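Long-range contacts in processed glycerol phosphate lipoteichoic acid synthase 2 (Bacillus subtilis, PDB 2W8D), which belongs to the sulfatase family of the alkaline phosphatase superfamily and binds a magnesium ion in an alpha/beta fold: residues A[73-79]-A[305-311]; A[42-47]-A[287-293]; A[102-108]-A[137-143]. The contacts are given in a common frame with arbitrary orientation. Numbering follows the deposited sequence.

In the fold
Interactions 1 and 2 adjoin each other, their centres about 10 Å apart, because strands 70-76 and 292-296 are neighbours in the large mixed sheet. They touch through His77 NE2 and Gln288 OE1 (2.7 Å) and through Asn74 OD1 and Arg289 NE (2.7 Å), both probable hydrogen bonds. Interaction 3 is a separate helical contact, its centre about 23 Å from that of interaction 1 and about 26 Å from that of interaction 2. All three approach the magnesium site of Glu40, phosphothreonine Thr84, Asp258 and His259: the side chains of Thr79, Leu42 and Trp137 lie about 8, 9 and 6 Å from a bound magnesium ion.

Interaction 1: residues A[73-79]-A[305-311]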
loop_
_atom_site.group_PDB
_atom_site.type_symbol
_atom_site.label_atom_id
_atom_site.label_comp_id
_atom_site.label_asym_id
_atom_site.label_seq_id
_atom_site.Cartn_x
_atom_site.Cartn_y
_atom_site.Cartn_z
ATOM N N ASP A 73 5.762 -11.807 1.235
ATOM C CA ASP A 73 5.355 -12.474 -0.004
ATOM C C ASP A 73 3.899 -13.018 -0.006
ATOM O O ASP A 73 3.407 -13.567 -1.016
ATOM C CB ASP A 73 6.373 -13.573 -0.355
ATOM C CG ASP A 73 6.411 -14.686 0.677
ATOM O OD1 ASP A 73 6.252 -14.446 1.885
ATOM O OD2 ASP A 73 6.605 -15.831 0.292
ATOM N N ASN A 74 3.223 -12.871 1.124
ATOM C CA ASN A 74 1.802 -13.145 1.209
ATOM C C ASN A 74 0.995 -11.911 1.675
ATOM O O ASN A 74 0.172 -11.979 2.577
ATOM C CB ASN A 74 1.565 -14.338 2.109
ATOM C CG ASN A 74 2.115 -15.602 1.541
ATOM O OD1 ASN A 74 1.927 -15.907 0.358
ATOM N ND2 ASN A 74 2.776 -16.369 2.377
ATOM N N PHE A 75 1.252 -10.786 1.028
ATOM C CA PHE A 75 0.616 -9.529 1.359
ATOM C C PHE A 75 -0.324 -9.168 0.202
ATOM O O PHE A 75 0.053 -9.263 -0.943
ATOM C CB PHE A 75 1.693 -8.455 1.592
ATOM C CG PHE A 75 1.151 -7.077 1.745
ATOM C CD1 PHE A 75 0.667 -6.631 2.972
ATOM C CD2 PHE A 75 1.125 -6.217 0.668
ATOM C CE1 PHE A 75 0.157 -5.347 3.118
ATOM C CE2 PHE A 75 0.610 -4.921 0.791
ATOM C CZ PHE A 75 0.130 -4.489 1.998
ATOM N N PHE A 76 -1.552 -8.802 0.513
ATOM C CA PHE A 76 -2.583 -8.633 -0.476
ATOM C C PHE A 76 -3.101 -7.190 -0.519
ATOM O O PHE A 76 -3.345 -6.574 0.528
ATOM C CB PHE A 76 -3.746 -9.611 -0.172
ATOM C CG PHE A 76 -3.359 -11.073 -0.311
ATOM C CD1 PHE A 76 -3.698 -11.795 -1.465
ATOM C CD2 PHE A 76 -2.650 -11.731 0.710
ATOM C CE1 PHE A 76 -3.321 -13.148 -1.611
ATOM C CE2 PHE A 76 -2.278 -13.080 0.573
ATOM C CZ PHE A 76 -2.614 -13.782 -0.588
ATOM N N HIS A 77 -3.348 -6.669 -1.721
ATOM C CA HIS A 77 -4.099 -5.397 -1.801
ATOM C C HIS A 77 -5.575 -5.630 -1.397
ATOM O O HIS A 77 -6.120 -6.703 -1.602
ATOM C CB HIS A 77 -3.990 -4.759 -3.187
ATOM C CG HIS A 77 -4.894 -5.382 -4.203
ATOM N ND1 HIS A 77 -6.188 -4.941 -4.415
ATOM C CD2 HIS A 77 -4.699 -6.420 -5.055
ATOM C CE1 HIS A 77 -6.751 -5.680 -5.354
ATOM N NE2 HIS A 77 -5.875 -6.594 -5.747
ATOM N N GLN A 78 -6.214 -4.624 -0.816
ATOM C CA GLN A 78 -7.603 -4.780 -0.403
ATOM C C GLN A 78 -8.483 -3.705 -1.028
ATOM O O GLN A 78 -9.536 -3.376 -0.476
ATOM C CB GLN A 78 -7.702 -4.759 1.133
ATOM C CG GLN A 78 -6.886 -5.883 1.824
ATOM C CD GLN A 78 -6.850 -5.723 3.311
ATOM O OE1 GLN A 78 -6.276 -4.750 3.826
ATOM N NE2 GLN A 78 -7.488 -6.651 4.029
ATOM N N THR A 79 -8.058 -3.187 -2.178
ATOM C CA THR A 79 -8.706 -2.079 -2.841
ATOM C C THR A 79 -9.977 -2.463 -3.568
ATOM O O THR A 79 -10.209 -3.651 -3.885
ATOM C CB THR A 79 -7.761 -1.362 -3.871
ATOM O OG1 THR A 79 -7.458 -2.250 -4.942
ATOM C CG2 THR A 79 -6.443 -0.856 -3.210
ATOM N N HIS A 305 6.422 -14.543 6.094
ATOM C CA HIS A 305 5.434 -15.283 5.272
ATOM C C HIS A 305 4.003 -15.212 5.793
ATOM O O HIS A 305 3.089 -15.830 5.233
ATOM C CB HIS A 305 5.851 -16.751 5.075
ATOM C CG HIS A 305 7.269 -16.898 4.649
ATOM N ND1 HIS A 305 7.758 -16.315 3.499
ATOM C CD2 HIS A 305 8.323 -17.503 5.244
ATOM C CE1 HIS A 305 9.054 -16.563 3.400
ATOM N NE2 HIS A 305 9.418 -17.289 4.441
ATOM N N LYS A 306 3.821 -14.484 6.877
ATOM C CA LYS A 306 2.492 -14.259 7.405
ATOM C C LYS A 306 1.584 -13.588 6.363
ATOM O O LYS A 306 1.973 -12.636 5.710
ATOM C CB LYS A 306 2.572 -13.366 8.638
ATOM C CG LYS A 306 3.253 -14.021 9.829
ATOM C CD LYS A 306 3.036 -13.147 11.030
ATOM C CE LYS A 306 3.901 -13.551 12.217
ATOM N NZ LYS A 306 3.791 -12.443 13.222
ATOM N N TYR A 307 0.376 -14.114 6.219
ATOM C CA TYR A 307 -0.690 -13.488 5.415
ATOM C C TYR A 307 -1.022 -12.134 6.036
ATOM O O TYR A 307 -1.042 -12.017 7.256
ATOM C CB TYR A 307 -1.892 -14.440 5.334
ATOM C CG TYR A 307 -1.649 -15.540 4.324
ATOM C CD1 TYR A 307 -0.598 -16.448 4.467
ATOM C CD2 TYR A 307 -2.436 -15.628 3.191
ATOM C CE1 TYR A 307 -0.356 -17.452 3.483
ATOM C CE2 TYR A 307 -2.224 -16.606 2.224
ATOM C CZ TYR A 307 -1.200 -17.494 2.363
ATOM O OH TYR A 307 -1.066 -18.402 1.363
ATOM N N ALA A 308 -1.215 -11.117 5.189
ATOM C CA ALA A 308 -1.444 -9.742 5.616
ATOM C C ALA A 308 -2.090 -8.940 4.500
ATOM O O ALA A 308 -1.913 -9.269 3.348
ATOM C CB ALA A 308 -0.098 -9.077 6.029
ATOM N N GLY A 309 -2.791 -7.856 4.828
ATOM C CA GLY A 309 -3.361 -6.964 3.809
ATOM C C GLY A 309 -2.995 -5.498 4.013
ATOM O O GLY A 309 -2.365 -5.153 5.002
ATOM N N ASP A 310 -3.363 -4.640 3.065
ATOM C CA ASP A 310 -3.123 -3.200 3.160
ATOM C C ASP A 310 -3.370 -2.566 4.531
ATOM O O ASP A 310 -2.587 -1.716 4.908
ATOM C CB ASP A 310 -4.015 -2.435 2.172
ATOM C CG ASP A 310 -3.550 -2.552 0.768
ATOM O OD1 ASP A 310 -2.305 -2.691 0.539
ATOM O OD2 ASP A 310 -4.445 -2.538 -0.107
ATOM N N VAL A 311 -4.460 -2.935 5.241
ATOM C CA VAL A 311 -4.850 -2.265 6.502
ATOM C C VAL A 311 -3.865 -2.589 7.646
ATOM O O VAL A 311 -3.867 -1.933 8.705
ATOM C CB VAL A 311 -6.317 -2.598 6.944
ATOM C CG1 VAL A 311 -7.384 -1.979 5.973
ATOM C CG2 VAL A 311 -6.515 -4.082 7.104
HETATM O O HOH W 1 3.778 -12.042 3.943
#
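Two chain segments, 226 residues apart in sequence, run side by side with end-to-end directions 20° apart. Parallel bridges pair Phe75 with Ala308 and Phe76 with Gly309, both at 4.7 Å between CA atoms. Ala308 N donates to Asn74 O (3.1 Å), Phe76 N to Ala308 O (2.9 Å) and Asp310 N to Phe76 O (3.2 Å). Asn74, Gln78 and Asp310 bury the largest areas and extend this pairing at its two ends. At one end, Asn74 ND2 donates to His305 O (2.9 Å) while its OD1 accepts from Arg289. Asn74 CB also lies over the Tyr307 ring, 3.9 Å from the centroid and 13° off the normal, a CH-pi contact. Beyond it, His305 ND1 donates to Asp73 OD1 (2.9 Å).

At the other end Gln78 takes part in two bonds: its N donates to Asp310 OD2 (2.8 Å), and its OE1 accepts from Val311 N (2.9 Å). NE2 of Gln78 reaches Pro345 O. Glycine at 309 fits this geometry, since an ideal CB there would come within 2.4 Å of Gln78 CD. The Phe75 backbone is also hydrogen-bonded to that of Val290 on its other flank, so 70-76 is an interior strand here, parallel to 308-309 and antiparallel to 292-296, within the mixed central sheet of an alkaline phosphatase-type alpha/beta fold.

Interaction 2: residues A[42-47]-A[287-293]; sequences LQSFII and LQRVPLF
In this alkaline phosphatase-type alpha/beta fold, the loop that follows strand 33-39 makes a short 3-10 turn (44-46) and packs on the approach to strand 292-296, which turns at Leu287 and Gln288 (psi 0° at both) and is extended from Arg289. The turn is held by Ile46 N to Gln43 O (3.2 Å) and Ile47 N to Ser44 O (3.0 Å). Register is set by the CA atoms of Gln43 and Val290, 4.4 Å apart, and of Phe45 and Leu287, 6.9 Å apart. Ser44 N donates to Arg289 O, 2.9 Å at 177°.

Pro291, C-gamma endo, has the largest buried area. Leu42 (t, p) brings CD2 to 4.0 Å from Pro291 CG, and Ile47 (m, m), whose CA-to-CB bond points toward the partner, sets CG1 4.3 Å from Pro291 CB and CD1 4.3 Å from CZ at the Phe293 ring edge. Phe45 (p, chi2 89°) places CD2 3.8 Å from CD2 of Leu287 (m, t). Arg289 (m, t, t) has its CA-to-CB bond sideways, and its NE donates to Asn74 OD1. One water accepts from Phe45 N (2.8 Å) and donates to Arg289 O (3.1 Å); another lies 2.6 Å from Ser44 OG (chi1 m) and 2.7 Å from Val290 O.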
loop_
_atom_site.group_PDB
_atom_site.type_symbol
_atom_site.label_atom_id
_atom_site.label_comp_id
_atom_site.label_asym_id
_atom_site.label_seq_id
_atom_site.Cartn_x
_atom_site.Cartn_y
_atom_site.Cartn_z
ATOM N N LEU A 42 1.948 -2.902 -9.544
ATOM C CA LEU A 42 2.976 -3.942 -9.414
ATOM C C LEU A 42 2.523 -5.146 -8.564
ATOM O O LEU A 42 2.197 -5.005 -7.381
ATOM C CB LEU A 42 4.251 -3.334 -8.845
ATOM C CG LEU A 42 5.439 -4.295 -8.980
ATOM C CD1 LEU A 42 5.835 -4.478 -10.451
ATOM C CD2 LEU A 42 6.627 -3.841 -8.130
ATOM N N GLN A 43 2.493 -6.321 -9.173
ATOM C CA GLN A 43 2.017 -7.561 -8.486
ATOM C C GLN A 43 3.224 -8.406 -8.081
ATOM O O GLN A 43 4.261 -8.358 -8.725
ATOM C CB GLN A 43 1.077 -8.373 -9.405
ATOM C CG GLN A 43 -0.235 -7.635 -9.734
ATOM C CD GLN A 43 -1.076 -8.279 -10.833
ATOM O OE1 GLN A 43 -1.546 -9.431 -10.703
ATOM N NE2 GLN A 43 -1.302 -7.531 -11.907
ATOM N N SER A 44 3.052 -9.213 -7.043
ATOM C CA SER A 44 4.118 -10.029 -6.498
ATOM C C SER A 44 4.653 -11.078 -7.473
ATOM O O SER A 44 5.793 -11.474 -7.334
ATOM C CB SER A 44 3.655 -10.723 -5.203
ATOM O OG SER A 44 3.493 -9.795 -4.119
ATOM N N PHE A 45 3.859 -11.542 -8.440
ATOM C CA PHE A 45 4.390 -12.539 -9.384
ATOM C C PHE A 45 5.622 -12.058 -10.155
ATOM O O PHE A 45 6.429 -12.877 -10.585
ATOM C CB PHE A 45 3.327 -13.098 -10.349
ATOM C CG PHE A 45 3.017 -12.198 -11.509
ATOM C CD1 PHE A 45 3.735 -12.288 -12.680
ATOM C CD2 PHE A 45 1.995 -11.267 -11.430
ATOM C CE1 PHE A 45 3.444 -11.425 -13.758
ATOM C CE2 PHE A 45 1.690 -10.445 -12.489
ATOM C CZ PHE A 45 2.433 -10.502 -13.647
ATOM N N ILE A 46 5.733 -10.748 -10.339
ATOM C CA ILE A 46 6.874 -10.107 -10.969
ATOM C C ILE A 46 8.205 -10.300 -10.233
ATOM O O ILE A 46 9.265 -10.315 -10.867
ATOM C CB ILE A 46 6.618 -8.591 -11.149
ATOM C CG1 ILE A 46 5.772 -8.405 -12.405
ATOM C CG2 ILE A 46 7.844 -7.881 -11.435
ATOM C CD1 ILE A 46 6.367 -9.148 -13.649
ATOM N N ILE A 47 8.139 -10.432 -8.909
ATOM C CA ILE A 47 9.324 -10.632 -8.088
ATOM C C ILE A 47 9.950 -11.976 -8.444
ATOM O O ILE A 47 9.282 -13.021 -8.415
ATOM C CB ILE A 47 8.992 -10.522 -6.584
ATOM C CG1 ILE A 47 8.456 -9.132 -6.233
ATOM C CG2 ILE A 47 10.216 -10.789 -5.736
ATOM C CD1 ILE A 47 9.313 -7.947 -6.720
ATOM N N LEU A 287 -3.105 -14.220 -7.468
ATOM C CA LEU A 287 -2.412 -13.137 -8.185
ATOM C C LEU A 287 -2.662 -11.730 -7.596
ATOM O O LEU A 287 -2.184 -10.739 -8.141
ATOM C CB LEU A 287 -2.774 -13.157 -9.681
ATOM C CG LEU A 287 -2.060 -14.308 -10.419
ATOM C CD1 LEU A 287 -2.795 -14.693 -11.710
ATOM C CD2 LEU A 287 -0.564 -13.974 -10.647
ATOM N N GLN A 288 -3.460 -11.652 -6.531
ATOM C CA GLN A 288 -3.716 -10.387 -5.855
ATOM C C GLN A 288 -2.639 -10.107 -4.809
ATOM O O GLN A 288 -2.710 -9.095 -4.134
ATOM C CB GLN A 288 -5.121 -10.359 -5.230
ATOM C CG GLN A 288 -6.283 -10.637 -6.245
ATOM C CD GLN A 288 -6.186 -9.826 -7.533
ATOM O OE1 GLN A 288 -6.247 -8.588 -7.501
ATOM N NE2 GLN A 288 -6.019 -10.508 -8.672
ATOM N N ARG A 289 -1.646 -11.009 -4.664
ATOM C CA ARG A 289 -0.461 -10.664 -3.894
ATOM C C ARG A 289 0.215 -9.436 -4.552
ATOM O O ARG A 289 0.445 -9.423 -5.772
ATOM C CB ARG A 289 0.515 -11.849 -3.816
ATOM C CG ARG A 289 0.179 -12.898 -2.742
ATOM C CD ARG A 289 1.061 -14.132 -2.884
ATOM N NE ARG A 289 0.677 -15.174 -1.923
ATOM C CZ ARG A 289 -0.317 -16.057 -2.098
ATOM N NH1 ARG A 289 -1.050 -16.046 -3.202
ATOM N NH2 ARG A 289 -0.583 -16.960 -1.167
ATOM N N VAL A 290 0.469 -8.409 -3.747
ATOM C CA VAL A 290 1.355 -7.297 -4.111
ATOM C C VAL A 290 2.560 -7.230 -3.149
ATOM O O VAL A 290 2.444 -7.558 -1.961
ATOM C CB VAL A 290 0.628 -5.924 -4.169
ATOM C CG1 VAL A 290 -0.564 -5.979 -5.175
ATOM C CG2 VAL A 290 0.125 -5.531 -2.808
ATOM N N PRO A 291 3.726 -6.821 -3.671
ATOM C CA PRO A 291 4.895 -6.823 -2.796
ATOM C C PRO A 291 4.813 -5.716 -1.754
ATOM O O PRO A 291 4.164 -4.696 -1.994
ATOM C CB PRO A 291 6.080 -6.602 -3.744
ATOM C CG PRO A 291 5.498 -5.985 -4.990
ATOM C CD PRO A 291 3.996 -6.310 -5.023
ATOM N N LEU A 292 5.401 -5.977 -0.584
ATOM C CA LEU A 292 5.530 -5.010 0.473
ATOM C C LEU A 292 6.957 -5.136 0.952
ATOM O O LEU A 292 7.391 -6.235 1.268
ATOM C CB LEU A 292 4.564 -5.292 1.621
ATOM C CG LEU A 292 4.862 -4.416 2.857
ATOM C CD1 LEU A 292 4.640 -2.879 2.642
ATOM C CD2 LEU A 292 4.053 -4.878 4.072
ATOM N N PHE A 293 7.679 -4.025 0.972
ATOM C CA PHE A 293 9.070 -3.987 1.451
ATOM C C PHE A 293 9.124 -2.955 2.576
ATOM O O PHE A 293 8.502 -1.902 2.456
ATOM C CB PHE A 293 10.031 -3.512 0.341
ATOM C CG PHE A 293 10.132 -4.438 -0.820
ATOM C CD1 PHE A 293 11.086 -5.433 -0.838
ATOM C CD2 PHE A 293 9.273 -4.316 -1.916
ATOM C CE1 PHE A 293 11.189 -6.318 -1.929
ATOM C CE2 PHE A 293 9.390 -5.173 -2.998
ATOM C CZ PHE A 293 10.359 -6.183 -2.995
HETATM O O HOH W 2 3.082 -10.100 -1.537
HETATM O O HOH W 3 1.104 -11.574 -7.950
#

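Interaction 3: residues A[102-108]-A[137-143]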
loop_
_atom_site.group_PDB
_atom_site.type_symbol
_atom_site.label_atom_id
_atom_site.label_comp_id
_atom_site.label_asym_id
_atom_site.label_seq_id
_atom_site.Cartn_x
_atom_site.Cartn_y
_atom_site.Cartn_z
ATOM N N SER A 102 -15.415 5.675 -4.740
ATOM C CA SER A 102 -14.135 6.011 -4.200
ATOM C C SER A 102 -14.307 6.757 -2.868
ATOM O O SER A 102 -14.996 7.804 -2.802
ATOM C CB SER A 102 -13.376 6.888 -5.195
ATOM O OG SER A 102 -12.395 7.639 -4.490
ATOM N N VAL A 103 -13.635 6.241 -1.833
ATOM C CA VAL A 103 -13.649 6.902 -0.533
ATOM C C VAL A 103 -12.974 8.291 -0.577
ATOM O O VAL A 103 -13.450 9.204 0.066
ATOM C CB VAL A 103 -13.020 6.025 0.610
ATOM C CG1 VAL A 103 -11.561 5.642 0.306
ATOM C CG2 VAL A 103 -13.132 6.760 1.974
ATOM N N PHE A 104 -11.889 8.439 -1.340
ATOM C CA PHE A 104 -11.261 9.761 -1.547
ATOM C C PHE A 104 -12.216 10.795 -2.107
ATOM O O PHE A 104 -12.216 11.953 -1.669
ATOM C CB PHE A 104 -10.035 9.671 -2.469
ATOM C CG PHE A 104 -8.716 9.646 -1.735
ATOM C CD1 PHE A 104 -8.439 8.650 -0.794
ATOM C CD2 PHE A 104 -7.726 10.621 -1.993
ATOM C CE1 PHE A 104 -7.171 8.598 -0.116
ATOM C CE2 PHE A 104 -6.475 10.583 -1.320
ATOM C CZ PHE A 104 -6.201 9.576 -0.377
ATOM N N VAL A 105 -13.011 10.387 -3.102
ATOM C CA VAL A 105 -13.945 11.300 -3.724
ATOM C C VAL A 105 -15.112 11.609 -2.799
ATOM O O VAL A 105 -15.577 12.745 -2.760
ATOM C CB VAL A 105 -14.486 10.726 -5.064
ATOM C CG1 VAL A 105 -15.570 11.637 -5.664
ATOM C CG2 VAL A 105 -13.355 10.488 -6.046
ATOM N N ASN A 106 -15.608 10.615 -2.061
ATOM C CA ASN A 106 -16.926 10.794 -1.412
ATOM C C ASN A 106 -16.892 11.063 0.098
ATOM O O ASN A 106 -17.862 11.576 0.642
ATOM C CB ASN A 106 -17.840 9.603 -1.719
ATOM C CG ASN A 106 -18.284 9.584 -3.166
ATOM O OD1 ASN A 106 -18.752 10.579 -3.687
ATOM N ND2 ASN A 106 -18.140 8.453 -3.816
ATOM N N LYS A 107 -15.779 10.739 0.757
ATOM C CA LYS A 107 -15.709 10.809 2.211
ATOM C C LYS A 107 -14.650 11.752 2.710
ATOM O O LYS A 107 -14.199 11.620 3.864
ATOM C CB LYS A 107 -15.430 9.423 2.782
ATOM C CG LYS A 107 -16.516 8.425 2.572
ATOM C CD LYS A 107 -17.831 8.904 3.187
ATOM C CE LYS A 107 -18.899 7.849 3.028
ATOM N NZ LYS A 107 -20.265 8.399 3.374
ATOM N N ALA A 108 -14.259 12.710 1.863
ATOM C CA ALA A 108 -13.171 13.647 2.205
ATOM C C ALA A 108 -13.541 14.655 3.307
ATOM O O ALA A 108 -12.652 15.307 3.857
ATOM C CB ALA A 108 -12.572 14.349 0.962
ATOM N N TRP A 137 -8.029 12.134 -8.302
ATOM C CA TRP A 137 -8.583 11.390 -7.176
ATOM C C TRP A 137 -8.960 12.272 -5.987
ATOM O O TRP A 137 -8.981 11.789 -4.869
ATOM C CB TRP A 137 -7.635 10.279 -6.698
ATOM C CG TRP A 137 -7.643 8.973 -7.453
ATOM C CD1 TRP A 137 -6.546 8.296 -7.912
ATOM C CD2 TRP A 137 -8.788 8.169 -7.813
ATOM N NE1 TRP A 137 -6.934 7.129 -8.546
ATOM C CE2 TRP A 137 -8.299 7.021 -8.489
ATOM C CE3 TRP A 137 -10.172 8.290 -7.600
ATOM C CZ2 TRP A 137 -9.148 6.016 -8.990
ATOM C CZ3 TRP A 137 -11.014 7.291 -8.085
ATOM C CH2 TRP A 137 -10.494 6.165 -8.776
ATOM N N ASN A 138 -9.293 13.545 -6.204
ATOM C CA ASN A 138 -9.685 14.427 -5.097
ATOM C C ASN A 138 -8.626 14.494 -3.941
ATOM O O ASN A 138 -8.959 14.795 -2.776
ATOM C CB ASN A 138 -11.066 14.014 -4.563
ATOM C CG ASN A 138 -11.768 15.119 -3.796
ATOM O OD1 ASN A 138 -11.679 16.273 -4.155
ATOM N ND2 ASN A 138 -12.509 14.754 -2.747
ATOM N N ARG A 139 -7.361 14.224 -4.260
ATOM C CA ARG A 139 -6.307 14.218 -3.242
ATOM C C ARG A 139 -6.214 15.535 -2.480
ATOM O O ARG A 139 -6.031 15.524 -1.290
ATOM C CB ARG A 139 -4.929 13.864 -3.837
ATOM C CG ARG A 139 -4.850 12.426 -4.318
ATOM C CD ARG A 139 -3.468 12.097 -4.790
ATOM N NE ARG A 139 -3.306 10.678 -5.062
ATOM C CZ ARG A 139 -3.275 10.137 -6.277
ATOM N NH1 ARG A 139 -3.097 8.819 -6.411
ATOM N NH2 ARG A 139 -3.448 10.904 -7.356
ATOM N N ASN A 140 -6.310 16.660 -3.159
ATOM C CA ASN A 140 -6.176 17.915 -2.440
ATOM C C ASN A 140 -7.232 18.147 -1.349
ATOM O O ASN A 140 -6.972 18.864 -0.401
ATOM C CB ASN A 140 -6.018 19.134 -3.369
ATOM C CG ASN A 140 -7.247 19.436 -4.172
ATOM O OD1 ASN A 140 -8.165 18.650 -4.251
ATOM N ND2 ASN A 140 -7.255 20.595 -4.807
ATOM N N GLU A 141 -8.403 17.539 -1.470
ATOM C CA GLU A 141 -9.425 17.653 -0.407
ATOM C C GLU A 141 -9.141 16.628 0.715
ATOM O O GLU A 141 -9.121 17.000 1.891
ATOM C CB GLU A 141 -10.874 17.568 -0.952
ATOM C CG GLU A 141 -11.858 18.134 0.033
ATOM C CD GLU A 141 -13.366 17.869 -0.234
ATOM O OE1 GLU A 141 -13.751 17.112 -1.186
ATOM O OE2 GLU A 141 -14.166 18.443 0.575
HETATM N N MSE A 142 -8.856 15.383 0.352
HETATM C CA MSE A 142 -8.703 14.289 1.311
HETATM C C MSE A 142 -7.444 14.350 2.174
HETATM O O MSE A 142 -7.462 13.938 3.325
HETATM C CB MSE A 142 -8.741 12.927 0.582
HETATM C CG MSE A 142 -8.404 11.694 1.444
HETATM SE SE MSE A 142 -9.698 11.476 2.950
HETATM C CE MSE A 142 -11.153 10.383 2.156
ATOM N N TYR A 143 -6.347 14.821 1.595
ATOM C CA TYR A 143 -5.111 14.970 2.320
ATOM C C TYR A 143 -5.265 15.994 3.414
ATOM O O TYR A 143 -4.614 15.896 4.438
ATOM C CB TYR A 143 -3.993 15.399 1.391
ATOM C CG TYR A 143 -3.446 14.311 0.503
ATOM C CD1 TYR A 143 -3.793 12.968 0.665
ATOM C CD2 TYR A 143 -2.558 14.637 -0.501
ATOM C CE1 TYR A 143 -3.276 11.990 -0.205
ATOM C CE2 TYR A 143 -2.037 13.695 -1.337
ATOM C CZ TYR A 143 -2.377 12.387 -1.197
ATOM O OH TYR A 143 -1.780 11.518 -2.079
#
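Helix 103-106 is a single short turn, with Asn106 N bonded to Ser102 O (3.0 Å) and Lys107 N to Val103 O (2.9 Å); Ser102 OG caps it by accepting from Val105 N (3.1 Å). Opposing it, Trp137 and Asn138 have positive phi (50° and 55°), in the left-handed helical region, just before helix 139-145. The backbones come closest at Ala108 and Met142, CA atoms 4.6 Å apart.

Asn138 occupies the N-cap position, yet its side chain makes no capping bond; ND2 donates across to Phe104 O (3.0 Å) and, within its own segment, to Glu141 OE1 (3.1 Å). Met142, a selenomethionine, packs against Phe104: CG stands 3.4 Å from the ring centroid, 6° off the normal, a CH-pi contact, and SE makes a Met-aromatic contact at 5.0 Å from that centroid.

Trp137 NE1 is hydrogen-bonded to O2P of phosphothreonine Thr84. Phe104 also packs on helix 86-93, whose Glu88 forms a salt bridge with Arg139, while Tyr143 meets strand 125-130 at Thr128 and strand 189-194 at Lys192.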